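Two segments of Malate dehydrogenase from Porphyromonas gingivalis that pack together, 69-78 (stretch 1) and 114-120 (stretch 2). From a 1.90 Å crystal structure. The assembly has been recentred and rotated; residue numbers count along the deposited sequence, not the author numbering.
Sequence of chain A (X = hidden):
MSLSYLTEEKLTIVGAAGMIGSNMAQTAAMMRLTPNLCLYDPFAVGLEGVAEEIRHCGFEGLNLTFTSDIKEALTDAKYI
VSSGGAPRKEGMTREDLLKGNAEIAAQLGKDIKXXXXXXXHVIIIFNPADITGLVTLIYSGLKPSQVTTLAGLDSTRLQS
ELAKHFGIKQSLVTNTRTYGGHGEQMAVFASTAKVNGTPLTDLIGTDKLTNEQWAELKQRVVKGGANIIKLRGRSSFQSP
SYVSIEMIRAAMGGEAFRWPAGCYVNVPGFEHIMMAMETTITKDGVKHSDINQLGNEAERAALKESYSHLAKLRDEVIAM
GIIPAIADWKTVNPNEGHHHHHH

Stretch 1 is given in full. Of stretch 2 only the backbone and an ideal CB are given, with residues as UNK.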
# COMPACT_ATOMS: atom_id res chain seq x y z
N ASP A 69 -19.97 8.80 10.31
CA ASP A 69 -20.85 9.96 10.28
C ASP A 69 -20.33 10.93 9.24
O ASP A 69 -19.24 11.50 9.39
CB ASP A 69 -20.89 10.68 11.64
CG ASP A 69 -21.90 11.86 11.66
OD1 ASP A 69 -23.08 11.66 12.00
OD2 ASP A 69 -21.55 12.97 11.25
N ILE A 70 -21.12 11.13 8.19
CA ILE A 70 -20.65 11.96 7.10
C ILE A 70 -20.42 13.41 7.49
O ILE A 70 -19.52 14.01 6.98
CB ILE A 70 -21.56 11.87 5.85
CG1 ILE A 70 -20.87 12.60 4.70
CG2 ILE A 70 -22.98 12.35 6.14
CD1 ILE A 70 -19.75 11.74 4.08
N LYS A 71 -21.25 13.99 8.37
CA LYS A 71 -21.02 15.35 8.80
C LYS A 71 -19.65 15.47 9.46
O LYS A 71 -18.91 16.40 9.20
CB LYS A 71 -22.09 15.87 9.79
CG LYS A 71 -21.93 17.39 10.05
CD LYS A 71 -22.91 17.96 11.10
CE LYS A 71 -22.73 19.49 11.18
NZ LYS A 71 -23.87 20.11 11.93
N GLU A 72 -19.32 14.53 10.33
CA GLU A 72 -18.03 14.58 11.02
C GLU A 72 -16.85 14.49 10.05
O GLU A 72 -15.87 15.24 10.16
CB GLU A 72 -17.96 13.43 12.02
CG GLU A 72 -18.78 13.70 13.25
CD GLU A 72 -18.67 12.58 14.26
OE1 GLU A 72 -18.05 11.54 13.92
OE2 GLU A 72 -19.19 12.76 15.39
N ALA A 73 -16.99 13.59 9.09
CA ALA A 73 -15.96 13.28 8.08
C ALA A 73 -15.72 14.47 7.15
O ALA A 73 -14.58 14.78 6.80
CB ALA A 73 -16.41 12.06 7.26
N LEU A 74 -16.80 15.10 6.69
CA LEU A 74 -16.63 16.23 5.76
C LEU A 74 -16.37 17.58 6.43
O LEU A 74 -15.86 18.52 5.82
CB LEU A 74 -17.81 16.30 4.78
CG LEU A 74 -17.92 15.10 3.83
CD1 LEU A 74 -18.95 15.36 2.77
CD2 LEU A 74 -16.57 14.82 3.20
N THR A 75 -16.69 17.71 7.71
CA THR A 75 -16.38 18.98 8.41
C THR A 75 -14.89 19.33 8.40
O THR A 75 -14.07 18.52 8.84
CB THR A 75 -16.96 18.98 9.86
OG1 THR A 75 -18.38 18.76 9.78
CG2 THR A 75 -16.69 20.30 10.55
N ASP A 76 -14.54 20.52 7.90
CA ASP A 76 -13.15 20.97 7.74
C ASP A 76 -12.44 20.26 6.57
O ASP A 76 -11.28 20.58 6.27
CB ASP A 76 -12.32 20.77 9.02
CG ASP A 76 -12.89 21.51 10.23
OD1 ASP A 76 -13.23 22.71 10.10
OD2 ASP A 76 -12.96 20.90 11.32
N ALA A 77 -13.11 19.34 5.88
CA ALA A 77 -12.47 18.64 4.74
C ALA A 77 -12.10 19.67 3.68
O ALA A 77 -12.95 20.46 3.29
CB ALA A 77 -13.43 17.59 4.13
N LYS A 78 -10.85 19.68 3.22
CA LYS A 78 -10.48 20.46 2.06
C LYS A 78 -10.16 19.64 0.82
O LYS A 78 -10.11 20.18 -0.29
CB LYS A 78 -9.25 21.30 2.35
CG LYS A 78 -9.52 22.45 3.39
CD LYS A 78 -10.76 23.28 3.04
CE LYS A 78 -10.73 24.62 3.80
NZ LYS A 78 -11.25 24.39 5.14
N UNK A 114 -23.41 20.92 1.93
CA UNK A 114 -23.86 21.19 3.29
C UNK A 114 -22.71 21.36 4.25
O UNK A 114 -22.73 22.25 5.09
CB UNK A 114 -24.77 20.06 3.78
N UNK A 115 -21.70 20.49 4.13
CA UNK A 115 -20.66 20.38 5.17
C UNK A 115 -19.28 20.95 4.81
O UNK A 115 -18.50 21.30 5.70
CB UNK A 115 -20.49 18.90 5.53
N UNK A 116 -18.96 21.06 3.52
CA UNK A 116 -17.67 21.62 3.15
C UNK A 116 -17.67 22.32 1.77
O UNK A 116 -16.86 22.04 0.89
CB UNK A 116 -16.62 20.51 3.16
N UNK A 117 -18.61 23.28 1.60
CA UNK A 117 -18.74 24.00 0.33
C UNK A 117 -17.44 24.68 -0.03
O UNK A 117 -17.22 24.97 -1.21
CB UNK A 117 -19.87 25.03 0.40
N UNK A 118 -16.56 24.91 0.96
CA UNK A 118 -15.20 25.47 0.73
C UNK A 118 -14.09 24.44 0.42
O UNK A 118 -12.90 24.80 0.37
CB UNK A 118 -14.78 26.26 1.97
N UNK A 119 -14.47 23.18 0.21
CA UNK A 119 -13.54 22.12 -0.24
C UNK A 119 -12.72 22.62 -1.42
O UNK A 119 -13.24 23.35 -2.26
CB UNK A 119 -14.30 20.85 -0.63
N UNK A 120 -11.45 22.23 -1.51
CA UNK A 120 -10.60 22.68 -2.60
C UNK A 120 -10.67 21.72 -3.82
O UNK A 120 -10.72 22.15 -4.95
CB UNK A 120 -9.16 22.81 -2.11

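Position 114 lies in a helix, with no atom of stretch 1 within 5.5 Å of its ideal CB. Stretch 1 sets no demand here, and many side chains would do. The residue is Ser114.

Position 115 points its CB toward stretch 1. The ideal CB is 3.8 Å from Leu74 CB, and the side chains of Ile70 and Lys71 lie earlier in the same helix. A long apolar chain such as Leu or Met, or an aromatic ring, could cover these aliphatic groups. The residue is Tyr115. Its CB packs on Leu74 CB at 3.9 Å. Lys71 CG sits over one ring face, 3.4 Å from Tyr115 CE1, in a CH-pi contact. Ile70 CG2 approaches Tyr115 CE2 at 4.2 Å. Water 1 donates to Tyr115 O and accepts from Asp76 N.

Position 116 has phi/psi of -151/54 and has left the helix. Its CB points toward the turn from Leu74 to Ala77. The ideal CB is 3.4 Å from Leu74 O and 3.7 Å from Ala77 O. Room beside the CB is limited, so a small side chain such as Ala, Ser or Cys suits. The residue is Cys116, with chi1 in p. Its SG packs 3.8 Å from Leu74 CB and 4.1 Å from Ala77 CB.

Position 117 points away from stretch 1. Its phi of -58 would fit proline, among many others. The residue is Pro117, second in the type I turn from 116 to 119.

Position 118 points sideways, its ideal CB 4.7 Å from Lys78 CE. A nearby amine favours Asp or Glu. The residue is Asp118. With chi1 in p, its end comes nearer stretch 1, and OD2 forms a salt bridge with Lys78 NZ at 3.3 Å, a weak hydrogen bond. Water 2 donates to both Asp118 OD1 and Ala77 O.

Position 119 closes the turn, its N hydrogen-bonded to the O of 116. The ideal CB is 4.2 Å from Ala77 O and 4.3 Å from Lys78 O. A small or polar side chain, such as Ser, Cys or Ala, could sit beside these carbonyls. The residue is Cys119, its SG 3.5 Å from Lys78 O.

Position 120 is held by its backbone: its N donates to Lys78 O at 2.7 Å. Its CB points sideways, and the ideal CB is 3.3 Å from Lys78 O. A flexible chain such as Lys, Arg, Gln or Glu could run past that carbonyl. The residue is Lys120. Its CD lies 4.2 Å from Lys78 CB, and its NZ is hydrogen-bonded elsewhere in the structure.

Stretch 2 (114-120) SYCPDCK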
# COMPACT_ATOMS: atom_id res chain seq x y z
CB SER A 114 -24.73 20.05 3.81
OG SER A 114 -25.87 19.88 3.00
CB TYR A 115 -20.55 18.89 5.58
CG TYR A 115 -21.84 18.28 6.04
CD1 TYR A 115 -22.64 18.92 7.00
CD2 TYR A 115 -22.29 17.06 5.52
CE1 TYR A 115 -23.86 18.34 7.43
CE2 TYR A 115 -23.48 16.47 5.94
CZ TYR A 115 -24.26 17.12 6.90
OH TYR A 115 -25.45 16.53 7.31
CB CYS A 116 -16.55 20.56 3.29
SG CYS A 116 -16.86 19.03 2.36
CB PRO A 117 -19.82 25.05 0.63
CG PRO A 117 -19.78 25.23 2.12
CD PRO A 117 -19.49 23.83 2.64
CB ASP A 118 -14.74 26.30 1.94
CG ASP A 118 -14.78 25.49 3.25
OD1 ASP A 118 -15.58 24.53 3.34
OD2 ASP A 118 -14.05 25.82 4.21
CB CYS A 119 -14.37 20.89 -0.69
SG CYS A 119 -13.43 19.29 -0.67
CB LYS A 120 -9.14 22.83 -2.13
CG LYS A 120 -8.88 24.09 -1.21
CD LYS A 120 -7.55 23.96 -0.49
CE LYS A 120 -6.68 25.19 -0.61
NZ LYS A 120 -6.87 26.11 0.52
O HOH W 1 -16.21 22.33 6.57
O HOH W 2 -14.03 22.50 4.88
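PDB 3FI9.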